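Long-range contacts in 70 kDa protein (Xanthomonas sp., PDB 4B2N), which cleaves rubber oxidatively and processively as a dioxygenase, a c-type cytochrome carrying two covalently bound heme c groups: residues 144-149 / 166-171; 134-139 / 548-553. One frame throughout, in Å; residues are numbered along the deposited sequence.

Interaction 1: 144-149 / 166-171; sequences YPAPFR and SGQLPL
Q168 reaches across to F148 with its amide: NE2 donates to F148 O at 3.0 Å, with an N-H...O angle of 161°, and the oxygen lies in the plane of the amide while NE2 lies in the plane of the F148 carbonyl. CG stands anti to the backbone N (chi1 168°), and a bend at chi2 carries CD toward 144-149. Its other end is held too, since OE1 accepts from N150 N, so the amide's rotation is fixed by bonds on both sides. NE2 has a second acceptor in water 1, 3.0 Å away; the same water accepts from A146 N at 2.8 Å and lies close to L169 O, between the two backbones.

Farther along, L171 N gives its hydrogen to Y144 O at 2.7 Å, and P170 CB packs against that same oxygen. The L171 side chain is the apolar centre: its CB lies 4.1 Å from A146 CB, while CD1 approaches F148 CE1 to 3.8 Å, the two side chains crossing at about a right angle.

Outside, Y144 is anchored by N213 through OH and by an edge-to-face stack with Y555. L171 sits about 9 Å, side chain to side chain, from H195, an axial ligand of the first heme c iron. The two segments lie beside the short antiparallel pair of strands 151-152 and 167-168, joined by a side-chain bond, a water and one backbone bond rather than by regular strand pairing.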
# COMPACT_ATOMS: atom_id res chain seq x y z
N TYR A 144 9.42 0.78 -13.75
CA TYR A 144 8.95 0.44 -15.13
C TYR A 144 9.04 1.69 -15.99
O TYR A 144 8.94 2.80 -15.45
CB TYR A 144 7.50 -0.03 -15.09
CG TYR A 144 7.33 -1.13 -14.08
CD1 TYR A 144 7.15 -0.81 -12.72
CD2 TYR A 144 7.46 -2.49 -14.45
CE1 TYR A 144 7.03 -1.80 -11.76
CE2 TYR A 144 7.32 -3.51 -13.51
CZ TYR A 144 7.18 -3.14 -12.14
OH TYR A 144 7.08 -4.10 -11.17
N PRO A 145 9.14 1.53 -17.32
CA PRO A 145 8.89 2.64 -18.25
C PRO A 145 7.50 3.17 -18.01
O PRO A 145 6.51 2.41 -17.86
CB PRO A 145 9.09 2.05 -19.67
CG PRO A 145 9.25 0.57 -19.48
CD PRO A 145 9.43 0.24 -18.00
N ALA A 146 7.45 4.46 -17.82
CA ALA A 146 6.19 5.10 -17.47
C ALA A 146 5.28 5.17 -18.69
O ALA A 146 5.75 5.32 -19.78
CB ALA A 146 6.47 6.54 -16.95
N PRO A 147 3.95 5.10 -18.48
CA PRO A 147 3.01 5.29 -19.56
C PRO A 147 2.66 6.78 -19.77
O PRO A 147 1.76 7.07 -20.52
CB PRO A 147 1.76 4.54 -19.05
CG PRO A 147 1.85 4.71 -17.58
CD PRO A 147 3.29 4.94 -17.19
N PHE A 148 3.36 7.71 -19.13
CA PHE A 148 3.16 9.09 -19.39
C PHE A 148 4.56 9.74 -19.48
O PHE A 148 5.57 9.10 -19.12
CB PHE A 148 2.35 9.80 -18.31
CG PHE A 148 2.80 9.49 -16.91
CD1 PHE A 148 2.21 8.40 -16.20
CD2 PHE A 148 3.74 10.30 -16.27
CE1 PHE A 148 2.63 8.11 -14.87
CE2 PHE A 148 4.16 10.00 -14.94
CZ PHE A 148 3.62 8.90 -14.28
N ARG A 149 4.57 10.97 -19.94
CA ARG A 149 5.84 11.73 -20.07
C ARG A 149 6.14 12.15 -18.62
O ARG A 149 5.26 12.71 -17.91
CB ARG A 149 5.65 12.94 -20.98
CG ARG A 149 6.88 13.82 -21.10
CD ARG A 149 6.52 15.06 -21.89
NE ARG A 149 7.66 15.88 -21.76
CZ ARG A 149 7.72 16.92 -20.97
NH1 ARG A 149 6.63 17.35 -20.31
NH2 ARG A 149 8.87 17.55 -20.94
N SER A 166 14.18 17.45 -20.93
CA SER A 166 14.11 16.40 -21.93
C SER A 166 14.49 15.01 -21.46
O SER A 166 14.32 14.04 -22.21
CB SER A 166 14.92 16.82 -23.15
OG SER A 166 16.27 16.81 -22.77
N GLY A 167 14.88 14.82 -20.19
CA GLY A 167 15.11 13.47 -19.66
C GLY A 167 13.74 12.85 -19.27
O GLY A 167 12.77 13.57 -19.12
N GLN A 168 13.69 11.51 -19.19
CA GLN A 168 12.52 10.77 -18.79
C GLN A 168 12.89 9.90 -17.59
O GLN A 168 13.92 9.18 -17.63
CB GLN A 168 12.01 9.88 -19.98
CG GLN A 168 10.94 8.81 -19.63
CD GLN A 168 9.54 9.43 -19.61
OE1 GLN A 168 9.39 10.69 -19.72
NE2 GLN A 168 8.53 8.60 -19.30
N LEU A 169 11.97 9.84 -16.63
CA LEU A 169 12.12 9.02 -15.47
C LEU A 169 11.21 7.82 -15.55
O LEU A 169 10.14 7.91 -16.15
CB LEU A 169 11.70 9.79 -14.17
CG LEU A 169 12.47 11.09 -13.90
CD1 LEU A 169 11.63 11.99 -12.98
CD2 LEU A 169 13.84 10.71 -13.33
N PRO A 170 11.61 6.68 -14.93
CA PRO A 170 10.66 5.55 -14.86
C PRO A 170 9.46 5.84 -14.01
O PRO A 170 9.51 6.74 -13.12
CB PRO A 170 11.45 4.47 -14.11
CG PRO A 170 12.86 4.79 -14.30
CD PRO A 170 12.91 6.33 -14.34
N LEU A 171 8.38 5.07 -14.17
CA LEU A 171 7.24 5.15 -13.32
C LEU A 171 7.72 4.91 -11.93
O LEU A 171 8.45 3.95 -11.70
CB LEU A 171 6.30 4.01 -13.67
CG LEU A 171 5.02 3.91 -12.85
CD1 LEU A 171 4.12 5.15 -12.92
CD2 LEU A 171 4.35 2.59 -13.29
O HOH W 1 9.64 6.17 -17.91

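Interaction 2: 134-139 / 548-553; sequences EEQVSK and GKNAGY
K139, near the end of helix 133-141, brings its CA to 4.1 Å from G552 CA, and with no side chain on G552 to hold the backbones apart, K139 O sits 3.5 Å from the glycine CA. Water 2 joins the backbones beside this point, donating to K139 O at 2.7 Å and accepting from Y553 N at 2.9 Å.

The aliphatic part of K139 runs past the carbonyl of N550, with CB 3.1 Å and CD 3.2 Å from N550 O. Its chain is extended beyond CG, and NZ donates a hydrogen bond to A543 O, with E135 OE1 a long salt-bridge partner. N550, which has left-handed helical backbone angles (67°/43°), directs its CB toward the helix. There its side chain crosses that of Q136 at about a right angle, their amide planes turned 60° apart. N550 OD1 accepts from R140 NH1, on the same helix just after K139, which holds the amide in place.

R246 hydrogen-bonds K139 O through NH2 and makes a cation-pi contact with the Y553 ring, while K549 NZ is fixed by D620 and W124 O. The loop between strands 536-538 and 560-561 thus packs along one flank of helix 133-141, whose V137 and S138 touch P170 instead.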
# COMPACT_ATOMS: atom_id res chain seq x y z
N GLU A 134 18.56 4.42 -18.97
CA GLU A 134 17.20 4.63 -18.54
C GLU A 134 16.55 3.26 -18.22
O GLU A 134 15.90 3.06 -17.19
CB GLU A 134 16.50 5.45 -19.67
CG GLU A 134 15.25 6.15 -19.24
CD GLU A 134 14.59 6.87 -20.40
OE1 GLU A 134 15.26 7.69 -21.11
OE2 GLU A 134 13.38 6.59 -20.56
N GLU A 135 16.85 2.24 -19.01
CA GLU A 135 16.40 0.90 -18.69
C GLU A 135 17.03 0.33 -17.42
O GLU A 135 16.37 -0.37 -16.66
CB GLU A 135 16.66 -0.04 -19.86
CG GLU A 135 16.26 -1.50 -19.54
CD GLU A 135 16.33 -2.39 -20.79
OE1 GLU A 135 17.42 -2.65 -21.33
OE2 GLU A 135 15.27 -2.76 -21.28
N GLN A 136 18.34 0.51 -17.24
CA GLN A 136 19.00 0.05 -16.03
C GLN A 136 18.42 0.65 -14.75
O GLN A 136 18.36 -0.03 -13.71
CB GLN A 136 20.54 0.32 -16.11
CG GLN A 136 21.17 -0.65 -17.13
CD GLN A 136 22.68 -0.76 -16.94
OE1 GLN A 136 23.49 -0.50 -17.86
NE2 GLN A 136 23.05 -1.22 -15.77
N VAL A 137 17.98 1.92 -14.84
CA VAL A 137 17.31 2.50 -13.68
C VAL A 137 16.11 1.66 -13.27
O VAL A 137 15.98 1.34 -12.09
CB VAL A 137 16.90 3.96 -13.86
CG1 VAL A 137 16.09 4.47 -12.65
CG2 VAL A 137 18.14 4.80 -14.09
N SER A 138 15.26 1.34 -14.24
CA SER A 138 14.03 0.52 -14.02
C SER A 138 14.42 -0.81 -13.47
O SER A 138 13.81 -1.29 -12.53
CB SER A 138 13.28 0.31 -15.36
OG SER A 138 12.38 1.43 -15.50
N LYS A 139 15.40 -1.44 -14.10
CA LYS A 139 15.80 -2.78 -13.66
C LYS A 139 16.32 -2.79 -12.21
O LYS A 139 15.86 -3.57 -11.39
CB LYS A 139 16.89 -3.35 -14.58
CG LYS A 139 16.38 -3.93 -15.89
CD LYS A 139 17.60 -4.13 -16.80
CE LYS A 139 17.24 -4.78 -18.08
NZ LYS A 139 18.58 -5.15 -18.65
N GLY A 548 27.42 -4.83 -16.93
CA GLY A 548 27.38 -6.13 -16.25
C GLY A 548 26.61 -6.20 -14.96
O GLY A 548 26.65 -7.23 -14.29
N LYS A 549 25.94 -5.10 -14.57
CA LYS A 549 25.10 -5.13 -13.39
C LYS A 549 23.65 -4.76 -13.75
O LYS A 549 23.32 -4.55 -14.91
CB LYS A 549 25.63 -4.16 -12.32
CG LYS A 549 27.14 -4.32 -12.05
CD LYS A 549 27.56 -3.41 -10.89
CE LYS A 549 29.09 -3.36 -10.76
NZ LYS A 549 29.41 -2.42 -9.65
N ASN A 550 22.80 -4.71 -12.73
CA ASN A 550 21.37 -4.32 -12.87
C ASN A 550 20.49 -5.27 -13.64
O ASN A 550 19.62 -4.84 -14.41
CB ASN A 550 21.26 -2.90 -13.42
CG ASN A 550 21.98 -1.91 -12.48
OD1 ASN A 550 21.96 -2.11 -11.30
ND2 ASN A 550 22.60 -0.91 -13.02
N ALA A 551 20.63 -6.56 -13.41
CA ALA A 551 19.53 -7.41 -13.79
C ALA A 551 18.31 -7.05 -12.93
O ALA A 551 18.46 -6.69 -11.79
CB ALA A 551 19.90 -8.86 -13.48
N GLY A 552 17.11 -7.20 -13.46
CA GLY A 552 15.94 -6.74 -12.78
C GLY A 552 15.02 -7.94 -12.75
O GLY A 552 15.38 -9.08 -13.20
N TYR A 553 13.85 -7.71 -12.20
CA TYR A 553 12.82 -8.78 -12.24
C TYR A 553 12.13 -8.61 -13.59
O TYR A 553 11.71 -7.49 -13.98
CB TYR A 553 11.74 -8.58 -11.16
CG TYR A 553 12.09 -9.04 -9.75
CD1 TYR A 553 13.34 -9.68 -9.44
CD2 TYR A 553 11.18 -8.87 -8.72
CE1 TYR A 553 13.64 -10.06 -8.16
CE2 TYR A 553 11.49 -9.24 -7.42
CZ TYR A 553 12.71 -9.85 -7.16
OH TYR A 553 12.95 -10.30 -5.89
O HOH W 2 13.57 -4.91 -11.62

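Overall arrangement
Following the chain from the N terminus, after helix 114-118 comes helix 133-141, which supplies residues 134-139 to interaction 2, and then the loop holding 144-149. Interaction 1 closes early: 16 residues, strand 151-152 among them, separate its segments before 166-171 comes back. Interaction 2 closes only after 408 residues between its own segments, when 548-553 returns to the helix, so the small loop lies wholly within the large one. The centres are 15 Å apart and the two contacts touch, with P170 CB 3.5 Å from S138 OG and Q168 CG 3.4 Å from E134 OE2. Helix 133-141 therefore stands between the 151-152/167-168 sheet region and the late loop before strand 560-561.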